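Local coordinates for protein UDP-glucose 6-dehydrogenase (Pyrobaculum islandicum, PDB 3VTF) that probably catalyses the NAD-dependent, two-step oxidation of UDP-glucose to UDP-glucuronate, and binds UDP-glucose between its two alpha/beta domains, at residues G30-G33 and V34-V38; F176-E179 and G180-L183; L226-Y229 and A230-F234; G282-F285 and P286-L290; A342-P345 and N346-D349. All coordinates share one frame; numbering follows the deposited sequence.

Contact 1: residues G30-G33 and V34-V38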
# COMPACT_ATOMS: atom_id res chain seq x y z
N GLY A 30 -19.44 -20.42 -9.88
CA GLY A 30 -18.70 -19.40 -10.63
C GLY A 30 -17.23 -19.84 -10.62
O GLY A 30 -16.85 -20.98 -10.21
N TYR A 31 -16.33 -18.94 -10.97
CA TYR A 31 -14.97 -19.41 -11.02
C TYR A 31 -14.41 -19.87 -9.63
O TYR A 31 -13.59 -20.79 -9.54
CB TYR A 31 -14.06 -18.46 -11.80
CG TYR A 31 -13.43 -17.47 -10.96
CD1 TYR A 31 -12.16 -17.71 -10.44
CD2 TYR A 31 -14.10 -16.26 -10.64
CE1 TYR A 31 -11.56 -16.78 -9.59
CE2 TYR A 31 -13.51 -15.29 -9.80
CZ TYR A 31 -12.23 -15.56 -9.28
OH TYR A 31 -11.64 -14.59 -8.46
N VAL A 32 -14.81 -19.19 -8.57
CA VAL A 32 -14.38 -19.63 -7.20
C VAL A 32 -14.93 -21.04 -6.87
O VAL A 32 -14.18 -21.95 -6.54
CB VAL A 32 -14.81 -18.63 -6.10
CG1 VAL A 32 -14.46 -19.18 -4.71
CG2 VAL A 32 -14.02 -17.34 -6.27
N GLY A 33 -16.22 -21.23 -7.00
CA GLY A 33 -16.85 -22.50 -6.66
C GLY A 33 -16.29 -23.63 -7.53
O GLY A 33 -15.98 -24.68 -7.02
N VAL A 34 -16.21 -23.43 -8.85
CA VAL A 34 -15.80 -24.56 -9.73
C VAL A 34 -14.32 -24.89 -9.56
O VAL A 34 -13.97 -26.07 -9.54
CB VAL A 34 -16.16 -24.30 -11.23
CG1 VAL A 34 -15.19 -23.27 -11.80
CG2 VAL A 34 -16.11 -25.63 -11.98
N VAL A 35 -13.49 -23.88 -9.24
CA VAL A 35 -12.08 -24.16 -8.99
C VAL A 35 -11.92 -24.89 -7.64
O VAL A 35 -11.07 -25.80 -7.47
CB VAL A 35 -11.20 -22.88 -9.07
CG1 VAL A 35 -9.82 -23.10 -8.45
CG2 VAL A 35 -11.06 -22.44 -10.52
N HIS A 36 -12.73 -24.49 -6.66
CA HIS A 36 -12.62 -25.27 -5.39
C HIS A 36 -13.13 -26.68 -5.53
O HIS A 36 -12.58 -27.62 -4.94
CB HIS A 36 -13.36 -24.55 -4.27
CG HIS A 36 -12.54 -23.38 -3.71
ND1 HIS A 36 -12.38 -22.21 -4.39
CD2 HIS A 36 -11.76 -23.29 -2.58
CE1 HIS A 36 -11.52 -21.41 -3.68
NE2 HIS A 36 -11.17 -22.08 -2.58
N ALA A 37 -14.22 -26.81 -6.26
CA ALA A 37 -14.80 -28.18 -6.41
C ALA A 37 -13.80 -29.10 -7.09
O ALA A 37 -13.57 -30.24 -6.64
CB ALA A 37 -16.11 -28.09 -7.19
N VAL A 38 -13.26 -28.63 -8.20
CA VAL A 38 -12.22 -29.41 -8.91
C VAL A 38 -10.94 -29.61 -8.12
O VAL A 38 -10.38 -30.75 -8.06
CB VAL A 38 -11.92 -28.72 -10.29
CG1 VAL A 38 -10.64 -29.31 -10.92
CG2 VAL A 38 -13.11 -28.87 -11.22
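His36 reaches back one helical turn to Val32, and its imidazole adds a second bond to a carbonyl that the helix already uses. From CB the path is short: CB lies 3.5 Å from Val32 O, and chi1 of -79° sets CG beside the backbone N, so the ring leans along the helix toward its first turn. ND1 then donates to Val32 O at 2.8 Å, with an N-H...O angle of 156°. The acceptor sits 9° from the ring plane, while ND1 stands well above the plane of the carbonyl. Farther out, CE1 of His36 packs against CG1 of Val32 at 3.8 Å, the two side chains running side by side in the same direction. His36 N donates to the same oxygen, so Val32 O is gripped twice, and ND1 carries a hydrogen in this bond. The ring also meets Phe186 edge-to-face.

The remaining bonds are main-chain i to i+4 bonds of the helix start: Val34 N to Gly30 O at 2.9 Å, Val35 N to Tyr31 O, and Ala37 N to Gly33 O. Gly30 holds the N-cap position. Tyr31, whose OH bonds to Leu177 O, borders the UDP-glucose pocket. Glycines at 30 and 33, following Gly28, fit the GxGxxG pattern at the strand-turn-helix start of a Rossmann-type NAD-binding domain.

Contact 2: residues F176-E179 and G180-L183. With UPG (uridine-5'-diphosphate-glucose), chain B.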
# COMPACT_ATOMS: atom_id res chain seq x y z
N PHE A 176 -8.92 -16.15 -2.19
CA PHE A 176 -8.02 -15.15 -2.66
C PHE A 176 -7.57 -15.45 -4.08
O PHE A 176 -6.58 -14.84 -4.54
CB PHE A 176 -6.79 -15.12 -1.73
CG PHE A 176 -7.12 -14.73 -0.31
CD1 PHE A 176 -7.51 -13.41 0.00
CD2 PHE A 176 -7.10 -15.69 0.70
CE1 PHE A 176 -7.83 -13.03 1.32
CE2 PHE A 176 -7.40 -15.32 2.02
CZ PHE A 176 -7.80 -14.00 2.32
N LEU A 177 -8.33 -16.31 -4.77
CA LEU A 177 -8.04 -16.75 -6.12
C LEU A 177 -8.09 -15.52 -7.05
O LEU A 177 -9.04 -14.77 -7.01
CB LEU A 177 -9.16 -17.73 -6.60
CG LEU A 177 -9.26 -19.04 -5.73
CD1 LEU A 177 -10.05 -20.04 -6.55
CD2 LEU A 177 -7.88 -19.63 -5.33
N ARG A 178 -7.15 -15.41 -7.98
CA ARG A 178 -7.34 -14.44 -9.09
C ARG A 178 -7.79 -15.14 -10.36
O ARG A 178 -7.29 -16.23 -10.75
CB ARG A 178 -6.08 -13.62 -9.40
CG ARG A 178 -5.34 -13.24 -8.15
CD ARG A 178 -4.05 -12.52 -8.50
NE ARG A 178 -3.00 -13.41 -8.99
CZ ARG A 178 -2.27 -14.22 -8.24
NH1 ARG A 178 -2.44 -14.30 -6.93
NH2 ARG A 178 -1.35 -14.97 -8.83
N GLU A 179 -8.72 -14.49 -11.04
CA GLU A 179 -9.11 -15.00 -12.33
C GLU A 179 -7.90 -15.02 -13.23
O GLU A 179 -7.02 -14.11 -13.15
CB GLU A 179 -10.16 -14.11 -12.95
CG GLU A 179 -11.55 -14.64 -12.88
CD GLU A 179 -12.51 -13.84 -13.76
OE1 GLU A 179 -12.52 -14.00 -15.02
OE2 GLU A 179 -13.26 -13.07 -13.16
N GLY A 180 -7.80 -16.03 -14.09
CA GLY A 180 -6.59 -16.12 -14.90
C GLY A 180 -5.49 -16.92 -14.31
O GLY A 180 -4.74 -17.55 -15.04
N SER A 181 -5.40 -16.99 -12.99
CA SER A 181 -4.45 -17.93 -12.37
C SER A 181 -5.12 -18.71 -11.17
O SER A 181 -4.50 -18.95 -10.19
CB SER A 181 -3.21 -17.19 -11.93
OG SER A 181 -3.54 -16.08 -11.10
N ALA A 182 -6.41 -19.03 -11.28
CA ALA A 182 -7.14 -19.48 -10.09
C ALA A 182 -6.62 -20.87 -9.63
O ALA A 182 -6.54 -21.16 -8.44
CB ALA A 182 -8.59 -19.56 -10.47
N LEU A 183 -6.34 -21.75 -10.58
CA LEU A 183 -5.86 -23.13 -10.20
C LEU A 183 -4.53 -23.05 -9.51
O LEU A 183 -4.31 -23.68 -8.45
CB LEU A 183 -5.75 -24.07 -11.41
CG LEU A 183 -7.07 -24.60 -11.86
CD1 LEU A 183 -6.73 -25.18 -13.22
CD2 LEU A 183 -7.57 -25.71 -10.88
N1 UPG B . -5.15 -3.80 -12.32
C2 UPG B . -4.60 -2.50 -12.53
N3 UPG B . -3.33 -2.28 -12.17
C4 UPG B . -2.60 -3.27 -11.55
C5 UPG B . -3.13 -4.59 -11.29
C6 UPG B . -4.47 -4.79 -11.67
O2 UPG B . -5.27 -1.56 -13.07
O4 UPG B . -1.41 -3.00 -11.18
C1C UPG B . -6.57 -3.94 -12.72
C2C UPG B . -6.73 -5.12 -13.66
O2C UPG B . -6.57 -4.75 -15.03
C3C UPG B . -8.18 -5.58 -13.37
C4C UPG B . -8.38 -5.25 -11.89
O4C UPG B . -7.28 -4.38 -11.54
O3C UPG B . -9.10 -4.70 -14.08
C5C UPG B . -8.34 -6.49 -10.97
O5C UPG B . -7.25 -7.32 -11.41
PA UPG B . -6.95 -8.78 -10.62
O1A UPG B . -6.56 -8.52 -9.13
O2A UPG B . -6.09 -9.66 -11.57
O3A UPG B . -8.39 -9.47 -10.85
PB UPG B . -9.32 -10.41 -9.89
O1B UPG B . -9.47 -11.74 -10.58
O2B UPG B . -10.53 -9.44 -9.88
O3B UPG B . -8.61 -10.72 -8.50
C1' UPG B . -8.95 -9.95 -7.30
C2' UPG B . -7.82 -10.17 -6.31
C3' UPG B . -7.90 -11.63 -5.80
C4' UPG B . -9.31 -11.83 -5.19
C5' UPG B . -10.36 -11.70 -6.36
C6' UPG B . -11.85 -11.82 -5.97
O2' UPG B . -6.66 -10.00 -7.22
O3' UPG B . -6.89 -11.78 -4.82
O4' UPG B . -9.37 -13.19 -4.72
O5' UPG B . -10.22 -10.30 -6.76
O6' UPG B . -12.03 -11.37 -4.61
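The guanidinium of Arg178 meets Ser181 OG obliquely, with NH2 3.3 Å from that hydroxyl. A bend at chi3 (-75°) brings NE and NH2 beside Ser181 OG, and NH2 also forms a salt bridge with Asp185. Ser181 OG bonds to the other carboxylate oxygen of Asp185, which therefore ties both side chains to helix 182-187. The Phe176 ring forms a cation-pi pair with Arg191.

The backbone makes a type II beta turn from Arg178 to Ser181, closed by Ser181 N donating to Arg178 O at 3.0 Å. Gly180, the third residue of the turn, has a positive phi (91°), where glycine is the usual residue. Flanking the turn, Leu177 CD1 packs on Ala182 CB at 4.2 Å.

This loop holds the substrate through main-chain atoms. The glucose hydroxyls donate to carbonyls, O3' to Phe176 O at 3.1 Å and O4' to Leu177 O at 2.8 Å. Glu179 N donates to the phosphate oxygen O1B at 2.9 Å. Such a loop between strand 169-172 and helix 182-187, reading sugar and beta-phosphate by its backbone, forms part of the UDP-glucose site.

Contact 3: residues L226-Y229 and A230-F234. With UPG (uridine-5'-diphosphate-glucose), chain B.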
# COMPACT_ATOMS: atom_id res chain seq x y z
N LEU A 226 -13.01 -9.75 7.72
CA LEU A 226 -12.35 -8.43 7.52
C LEU A 226 -11.01 -8.54 6.72
O LEU A 226 -10.66 -7.65 5.87
CB LEU A 226 -12.07 -7.78 8.87
CG LEU A 226 -11.54 -6.32 8.81
CD1 LEU A 226 -12.51 -5.52 8.00
CD2 LEU A 226 -11.48 -5.77 10.21
N VAL A 227 -10.29 -9.65 6.89
CA VAL A 227 -9.06 -9.85 6.10
C VAL A 227 -9.33 -9.79 4.64
O VAL A 227 -8.57 -9.22 3.86
CB VAL A 227 -8.39 -11.25 6.42
CG1 VAL A 227 -7.27 -11.55 5.44
CG2 VAL A 227 -7.81 -11.28 7.83
N LYS A 228 -10.45 -10.38 4.20
CA LYS A 228 -10.74 -10.38 2.80
C LYS A 228 -10.98 -8.97 2.25
O LYS A 228 -10.49 -8.60 1.09
CB LYS A 228 -11.99 -11.22 2.55
CG LYS A 228 -12.47 -11.29 1.11
CD LYS A 228 -11.32 -11.60 0.14
CE LYS A 228 -11.87 -11.77 -1.27
NZ LYS A 228 -10.72 -11.76 -2.22
N TYR A 229 -11.77 -8.19 2.99
CA TYR A 229 -12.02 -6.79 2.47
C TYR A 229 -10.73 -5.93 2.58
O TYR A 229 -10.39 -5.15 1.70
CB TYR A 229 -13.11 -6.07 3.34
CG TYR A 229 -14.50 -6.46 2.84
CD1 TYR A 229 -15.00 -5.94 1.65
CD2 TYR A 229 -15.26 -7.48 3.54
CE1 TYR A 229 -16.27 -6.34 1.15
CE2 TYR A 229 -16.51 -7.92 3.05
CZ TYR A 229 -17.03 -7.32 1.90
OH TYR A 229 -18.27 -7.71 1.46
N ALA A 230 -10.01 -6.09 3.69
CA ALA A 230 -8.78 -5.31 3.86
C ALA A 230 -7.77 -5.65 2.76
O ALA A 230 -7.08 -4.73 2.26
CB ALA A 230 -8.20 -5.47 5.25
N SER A 231 -7.67 -6.92 2.37
CA SER A 231 -6.80 -7.29 1.29
C SER A 231 -7.27 -6.71 -0.05
O SER A 231 -6.46 -6.19 -0.81
CB SER A 231 -6.62 -8.82 1.16
OG SER A 231 -6.15 -9.30 2.45
N ASN A 232 -8.52 -6.93 -0.42
CA ASN A 232 -8.96 -6.49 -1.76
C ASN A 232 -8.98 -4.96 -1.86
O ASN A 232 -8.59 -4.38 -2.92
CB ASN A 232 -10.42 -7.00 -2.06
CG ASN A 232 -10.41 -8.39 -2.79
OD1 ASN A 232 -9.44 -9.11 -2.67
ND2 ASN A 232 -11.50 -8.78 -3.43
N VAL A 233 -9.43 -4.30 -0.79
CA VAL A 233 -9.43 -2.81 -0.83
C VAL A 233 -7.98 -2.25 -0.84
O VAL A 233 -7.68 -1.24 -1.46
CB VAL A 233 -10.23 -2.24 0.33
CG1 VAL A 233 -10.12 -0.69 0.35
CG2 VAL A 233 -11.70 -2.69 0.09
N PHE A 234 -7.08 -2.91 -0.12
CA PHE A 234 -5.68 -2.42 -0.16
C PHE A 234 -5.04 -2.56 -1.54
O PHE A 234 -4.35 -1.63 -2.00
CB PHE A 234 -4.77 -3.10 0.90
CG PHE A 234 -3.38 -2.53 0.93
CD1 PHE A 234 -3.14 -1.28 1.50
CD2 PHE A 234 -2.35 -3.23 0.32
CE1 PHE A 234 -1.85 -0.74 1.47
CE2 PHE A 234 -1.06 -2.69 0.27
CZ PHE A 234 -0.82 -1.48 0.83
N1 UPG B . -5.15 -3.80 -12.32
C2 UPG B . -4.60 -2.50 -12.53
N3 UPG B . -3.33 -2.28 -12.17
C4 UPG B . -2.60 -3.27 -11.55
C5 UPG B . -3.13 -4.59 -11.29
C6 UPG B . -4.47 -4.79 -11.67
O2 UPG B . -5.27 -1.56 -13.07
O4 UPG B . -1.41 -3.00 -11.18
C1C UPG B . -6.57 -3.94 -12.72
C2C UPG B . -6.73 -5.12 -13.66
O2C UPG B . -6.57 -4.75 -15.03
C3C UPG B . -8.18 -5.58 -13.37
C4C UPG B . -8.38 -5.25 -11.89
O4C UPG B . -7.28 -4.38 -11.54
O3C UPG B . -9.10 -4.70 -14.08
C5C UPG B . -8.34 -6.49 -10.97
O5C UPG B . -7.25 -7.32 -11.41
PA UPG B . -6.95 -8.78 -10.62
O1A UPG B . -6.56 -8.52 -9.13
O2A UPG B . -6.09 -9.66 -11.57
O3A UPG B . -8.39 -9.47 -10.85
PB UPG B . -9.32 -10.41 -9.89
O1B UPG B . -9.47 -11.74 -10.58
O2B UPG B . -10.53 -9.44 -9.88
O3B UPG B . -8.61 -10.72 -8.50
C1' UPG B . -8.95 -9.95 -7.30
C2' UPG B . -7.82 -10.17 -6.31
C3' UPG B . -7.90 -11.63 -5.80
C4' UPG B . -9.31 -11.83 -5.19
C5' UPG B . -10.36 -11.70 -6.36
C6' UPG B . -11.85 -11.82 -5.97
O2' UPG B . -6.66 -10.00 -7.22
O3' UPG B . -6.89 -11.78 -4.82
O4' UPG B . -9.37 -13.19 -4.72
O5' UPG B . -10.22 -10.30 -6.76
O6' UPG B . -12.03 -11.37 -4.61
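Ala230, Ser231, Asn232 and Val233 each donate their backbone N-H to the carbonyl four residues earlier, all fairly straight, as in a regular alpha-helix. On this frame Lys228 and Asn232 bring their ends together. Lys228 CG is anti to the backbone N (chi1 178°), and a bend at chi2 then turns the chain forward along the helix. NZ donates to Asn232 OD1 at 3.0 Å, coming from above the amide plane and off the lone pair. The amide's other end, ND2, gives a nearly straight bond to glucose O6' at 2.9 Å (167°), and Lys228 NZ reaches the same O6' at 2.8 Å. Two donors thus hold the hydroxyl at the carbon to be oxidised. ND2 also donates to Asp288 OD2; with NZ on OD1, its bonds fix the amide flip. Glu175 O helps place NZ.

On another side of the helix Ser231 OG donates to Val227 O at 2.8 Å, reaching it from the face opposite to its own N-H. A lysine and an asparagine one turn apart on long helix 221-251 form part of the substrate's C6 site.

Contact 4: residues G282-F285 and P286-L290. With UPG (uridine-5'-diphosphate-glucose), chain B.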
# COMPACT_ATOMS: atom_id res chain seq x y z
N GLY A 282 -13.64 -5.66 -13.33
CA GLY A 282 -13.90 -7.05 -12.86
C GLY A 282 -15.03 -7.02 -11.81
O GLY A 282 -15.48 -5.94 -11.36
N SER A 283 -15.48 -8.20 -11.43
CA SER A 283 -16.62 -8.31 -10.53
C SER A 283 -16.23 -8.27 -9.09
O SER A 283 -17.12 -8.45 -8.26
CB SER A 283 -17.44 -9.60 -10.75
OG SER A 283 -16.59 -10.72 -10.57
N CYS A 284 -14.94 -8.00 -8.76
CA CYS A 284 -14.61 -7.91 -7.35
C CYS A 284 -14.23 -6.56 -6.82
O CYS A 284 -14.83 -6.09 -5.85
CB CYS A 284 -13.54 -8.98 -7.00
SG CYS A 284 -14.36 -10.64 -7.18
N PHE A 285 -13.13 -5.96 -7.34
CA PHE A 285 -12.61 -4.82 -6.65
C PHE A 285 -13.59 -3.62 -6.59
O PHE A 285 -13.69 -2.99 -5.54
CB PHE A 285 -11.30 -4.33 -7.36
CG PHE A 285 -10.05 -5.08 -6.93
CD1 PHE A 285 -10.12 -6.21 -6.07
CD2 PHE A 285 -8.81 -4.62 -7.32
CE1 PHE A 285 -8.95 -6.88 -5.70
CE2 PHE A 285 -7.66 -5.25 -6.89
CZ PHE A 285 -7.75 -6.42 -6.12
N PRO A 286 -14.26 -3.27 -7.70
CA PRO A 286 -15.17 -2.10 -7.63
C PRO A 286 -16.25 -2.38 -6.57
O PRO A 286 -16.45 -1.55 -5.69
CB PRO A 286 -15.78 -1.99 -9.03
CG PRO A 286 -14.72 -2.73 -9.93
CD PRO A 286 -14.30 -3.89 -9.03
N LYS A 287 -16.87 -3.55 -6.62
CA LYS A 287 -18.06 -3.75 -5.75
C LYS A 287 -17.62 -4.06 -4.32
O LYS A 287 -18.32 -3.66 -3.33
CB LYS A 287 -19.01 -4.77 -6.37
CG LYS A 287 -18.54 -6.26 -6.49
CD LYS A 287 -18.83 -7.10 -5.24
CE LYS A 287 -18.50 -8.58 -5.49
NZ LYS A 287 -18.48 -9.26 -4.17
N ASP A 288 -16.44 -4.73 -4.13
CA ASP A 288 -16.00 -4.94 -2.70
C ASP A 288 -15.60 -3.66 -2.07
O ASP A 288 -15.74 -3.48 -0.89
CB ASP A 288 -14.80 -5.94 -2.58
CG ASP A 288 -15.23 -7.37 -3.03
OD1 ASP A 288 -16.42 -7.68 -2.91
OD2 ASP A 288 -14.37 -8.21 -3.44
N THR A 289 -14.98 -2.77 -2.83
CA THR A 289 -14.58 -1.50 -2.26
C THR A 289 -15.83 -0.67 -1.84
O THR A 289 -15.85 -0.06 -0.78
CB THR A 289 -13.69 -0.64 -3.27
OG1 THR A 289 -12.47 -1.42 -3.53
CG2 THR A 289 -13.22 0.68 -2.63
N LEU A 290 -16.80 -0.64 -2.73
CA LEU A 290 -18.07 0.06 -2.46
C LEU A 290 -18.77 -0.63 -1.25
O LEU A 290 -19.21 0.03 -0.36
CB LEU A 290 -18.97 -0.06 -3.71
CG LEU A 290 -20.35 0.69 -3.57
CD1 LEU A 290 -20.05 2.10 -3.13
CD2 LEU A 290 -21.05 0.67 -4.96
N1 UPG B . -5.15 -3.80 -12.32
C2 UPG B . -4.60 -2.50 -12.53
N3 UPG B . -3.33 -2.28 -12.17
C4 UPG B . -2.60 -3.27 -11.55
C5 UPG B . -3.13 -4.59 -11.29
C6 UPG B . -4.47 -4.79 -11.67
O2 UPG B . -5.27 -1.56 -13.07
O4 UPG B . -1.41 -3.00 -11.18
C1C UPG B . -6.57 -3.94 -12.72
C2C UPG B . -6.73 -5.12 -13.66
O2C UPG B . -6.57 -4.75 -15.03
C3C UPG B . -8.18 -5.58 -13.37
C4C UPG B . -8.38 -5.25 -11.89
O4C UPG B . -7.28 -4.38 -11.54
O3C UPG B . -9.10 -4.70 -14.08
C5C UPG B . -8.34 -6.49 -10.97
O5C UPG B . -7.25 -7.32 -11.41
PA UPG B . -6.95 -8.78 -10.62
O1A UPG B . -6.56 -8.52 -9.13
O2A UPG B . -6.09 -9.66 -11.57
O3A UPG B . -8.39 -9.47 -10.85
PB UPG B . -9.32 -10.41 -9.89
O1B UPG B . -9.47 -11.74 -10.58
O2B UPG B . -10.53 -9.44 -9.88
O3B UPG B . -8.61 -10.72 -8.50
C1' UPG B . -8.95 -9.95 -7.30
C2' UPG B . -7.82 -10.17 -6.31
C3' UPG B . -7.90 -11.63 -5.80
C4' UPG B . -9.31 -11.83 -5.19
C5' UPG B . -10.36 -11.70 -6.36
C6' UPG B . -11.85 -11.82 -5.97
O2' UPG B . -6.66 -10.00 -7.22
O3' UPG B . -6.89 -11.78 -4.82
O4' UPG B . -9.37 -13.19 -4.72
O5' UPG B . -10.22 -10.30 -6.76
O6' UPG B . -12.03 -11.37 -4.61
O HOH W 1 -17.33 -5.12 -9.20
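Three hydrogen bonds open helix 285-298. Asp288 N donates to Cys284 O at 2.7 Å, and Phe285 O accepts both Thr289 N at 3.0 Å and Thr289 OG1 at 2.8 Å, which arrive from opposite faces of the carbonyl plane.

Among charged groups, Lys287 NZ and Asp288 OD1 form a salt bridge at 2.9 Å, on the syn side of the carboxylate. The lysine chain curls past Ser283 O before NZ also donates to Thr107 O.

Water 1 donates to Gly282 O and weakly accepts from Lys287 N.

In van der Waals contact across the turn, Pro286 CD lies 3.3 Å from Gly282 O. Toward the ligand, the Phe285 ring lies obliquely to glucose, CE1 being 3.5 Å from C1'. Cys284 SG is 3.0 Å from C6', shorter than normal packing, so the exact value is doubtful; chi1 of -68° sets it beside its backbone N. This places the predicted nucleophile next to the carbon oxidised, as expected at the active site of a UDP-glucose dehydrogenase.

Contact 5: residues A342-P345 and N346-D349. With UPG (uridine-5'-diphosphate-glucose), chain B.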
# COMPACT_ATOMS: atom_id res chain seq x y z
N ALA A 342 -12.05 -7.22 -22.38
CA ALA A 342 -11.94 -8.05 -21.16
C ALA A 342 -11.41 -7.17 -20.02
O ALA A 342 -10.63 -6.25 -20.26
CB ALA A 342 -10.98 -9.21 -21.36
N PHE A 343 -11.77 -7.45 -18.77
CA PHE A 343 -11.42 -6.56 -17.66
C PHE A 343 -9.94 -6.65 -17.29
O PHE A 343 -9.37 -5.75 -16.66
CB PHE A 343 -12.30 -6.85 -16.42
CG PHE A 343 -11.79 -7.94 -15.50
CD1 PHE A 343 -11.05 -7.64 -14.40
CD2 PHE A 343 -12.18 -9.24 -15.69
CE1 PHE A 343 -10.66 -8.60 -13.49
CE2 PHE A 343 -11.79 -10.23 -14.81
CZ PHE A 343 -11.03 -9.93 -13.70
N LYS A 344 -9.32 -7.74 -17.73
CA LYS A 344 -7.87 -7.85 -17.75
C LYS A 344 -7.48 -8.90 -18.80
O LYS A 344 -8.38 -9.56 -19.37
CB LYS A 344 -7.34 -8.29 -16.42
CG LYS A 344 -7.93 -9.63 -15.97
CD LYS A 344 -7.21 -9.97 -14.71
CE LYS A 344 -7.33 -11.45 -14.47
NZ LYS A 344 -6.73 -11.69 -13.13
N PRO A 345 -6.14 -9.03 -19.10
CA PRO A 345 -5.74 -9.98 -20.14
C PRO A 345 -6.03 -11.45 -19.76
O PRO A 345 -6.03 -11.83 -18.58
CB PRO A 345 -4.20 -9.79 -20.22
CG PRO A 345 -3.97 -8.36 -19.76
CD PRO A 345 -4.95 -8.27 -18.60
N ASN A 346 -6.25 -12.26 -20.80
CA ASN A 346 -6.42 -13.68 -20.58
C ASN A 346 -7.71 -14.11 -19.79
O ASN A 346 -7.69 -14.98 -18.88
CB ASN A 346 -5.16 -14.26 -19.98
CG ASN A 346 -4.96 -15.69 -20.42
OD1 ASN A 346 -5.41 -16.08 -21.54
ND2 ASN A 346 -4.38 -16.52 -19.54
N THR A 347 -8.81 -13.43 -20.12
CA THR A 347 -10.13 -13.87 -19.67
C THR A 347 -11.03 -13.37 -20.75
O THR A 347 -10.64 -12.54 -21.62
CB THR A 347 -10.60 -13.20 -18.37
OG1 THR A 347 -10.51 -11.78 -18.55
CG2 THR A 347 -9.74 -13.56 -17.14
N ASP A 348 -12.27 -13.83 -20.68
CA ASP A 348 -13.27 -13.35 -21.60
C ASP A 348 -14.35 -12.56 -20.82
O ASP A 348 -15.28 -12.00 -21.40
CB ASP A 348 -13.84 -14.45 -22.51
CG ASP A 348 -14.62 -15.52 -21.75
OD1 ASP A 348 -14.27 -15.74 -20.58
OD2 ASP A 348 -15.56 -16.13 -22.33
N ASP A 349 -14.12 -12.46 -19.54
CA ASP A 349 -14.96 -11.69 -18.60
C ASP A 349 -14.91 -10.17 -18.87
O ASP A 349 -13.81 -9.56 -18.83
CB ASP A 349 -14.43 -12.00 -17.17
CG ASP A 349 -15.33 -11.50 -16.07
OD1 ASP A 349 -16.24 -10.70 -16.33
OD2 ASP A 349 -15.12 -11.91 -14.91
N1 UPG B . -5.15 -3.80 -12.32
C2 UPG B . -4.60 -2.50 -12.53
N3 UPG B . -3.33 -2.28 -12.17
C4 UPG B . -2.60 -3.27 -11.55
C5 UPG B . -3.13 -4.59 -11.29
C6 UPG B . -4.47 -4.79 -11.67
O2 UPG B . -5.27 -1.56 -13.07
O4 UPG B . -1.41 -3.00 -11.18
C1C UPG B . -6.57 -3.94 -12.72
C2C UPG B . -6.73 -5.12 -13.66
O2C UPG B . -6.57 -4.75 -15.03
C3C UPG B . -8.18 -5.58 -13.37
C4C UPG B . -8.38 -5.25 -11.89
O4C UPG B . -7.28 -4.38 -11.54
O3C UPG B . -9.10 -4.70 -14.08
C5C UPG B . -8.34 -6.49 -10.97
O5C UPG B . -7.25 -7.32 -11.41
PA UPG B . -6.95 -8.78 -10.62
O1A UPG B . -6.56 -8.52 -9.13
O2A UPG B . -6.09 -9.66 -11.57
O3A UPG B . -8.39 -9.47 -10.85
PB UPG B . -9.32 -10.41 -9.89
O1B UPG B . -9.47 -11.74 -10.58
O2B UPG B . -10.53 -9.44 -9.88
O3B UPG B . -8.61 -10.72 -8.50
C1' UPG B . -8.95 -9.95 -7.30
C2' UPG B . -7.82 -10.17 -6.31
C3' UPG B . -7.90 -11.63 -5.80
C4' UPG B . -9.31 -11.83 -5.19
C5' UPG B . -10.36 -11.70 -6.36
C6' UPG B . -11.85 -11.82 -5.97
O2' UPG B . -6.66 -10.00 -7.22
O3' UPG B . -6.89 -11.78 -4.82
O4' UPG B . -9.37 -13.19 -4.72
O5' UPG B . -10.22 -10.30 -6.76
O6' UPG B . -12.03 -11.37 -4.61
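Phe343 has chi1 of 86°, with CG between its backbone N and carbonyl carbon, which swings the ring toward Asp349; the latter's CG, anti to its own N (chi1 -169°), crosses obliquely past ring atoms CD2 and CE2. The ring meets Asp349 CB at 3.9 Å from CD2 and Asp349 OD2 at 3.7 Å from CE2, with ring and carboxylate planes 72° apart. One face of the ring carries Lys344 CG, 3.7 Å above its centre.

Two bonds span the loop: Phe343 N donates to Asp349 O at 2.9 Å, and Thr347 OG1 gives a weak one to Lys344 O. Thr347 O, though buried here, has no polar partner in the model.

Outward, Phe343 O accepts from ribose O3C at 2.8 Å. NZ of Lys344 also lies very close to Glu179 O, a probable hydrogen bond though unusually short. Glu179 OE2 lies close to Asp349 OD2, like charges that Arg351, salt-bridged to Asp349, probably offsets. The extended Lys344 chain carries NZ to the phosphate oxygen O2A at 2.6 Å, where it probably offsets the diphosphate charge.

In the fold
Along the chain the contacts follow one another in series. Contacts 1 and 2 belong to the N-terminal NAD-binding domain with its eight-stranded mixed sheet, contacts 3 and 4 to the central helical region, and contact 5 to the loop after strand 335-339 of the C-terminal parallel sheet. Contacts 1 and 2 have centres about 10 Å apart, and contacts 3 and 4 about 11 Å. Contact 2 touches contacts 1, 3 and 5, and contact 4 touches contacts 3 and 5. Contacts 3 and 5, about 22 Å apart, do not touch, yet contacts 2 to 5 all reach the same UDP-glucose, which is thus contacted by all three family regions.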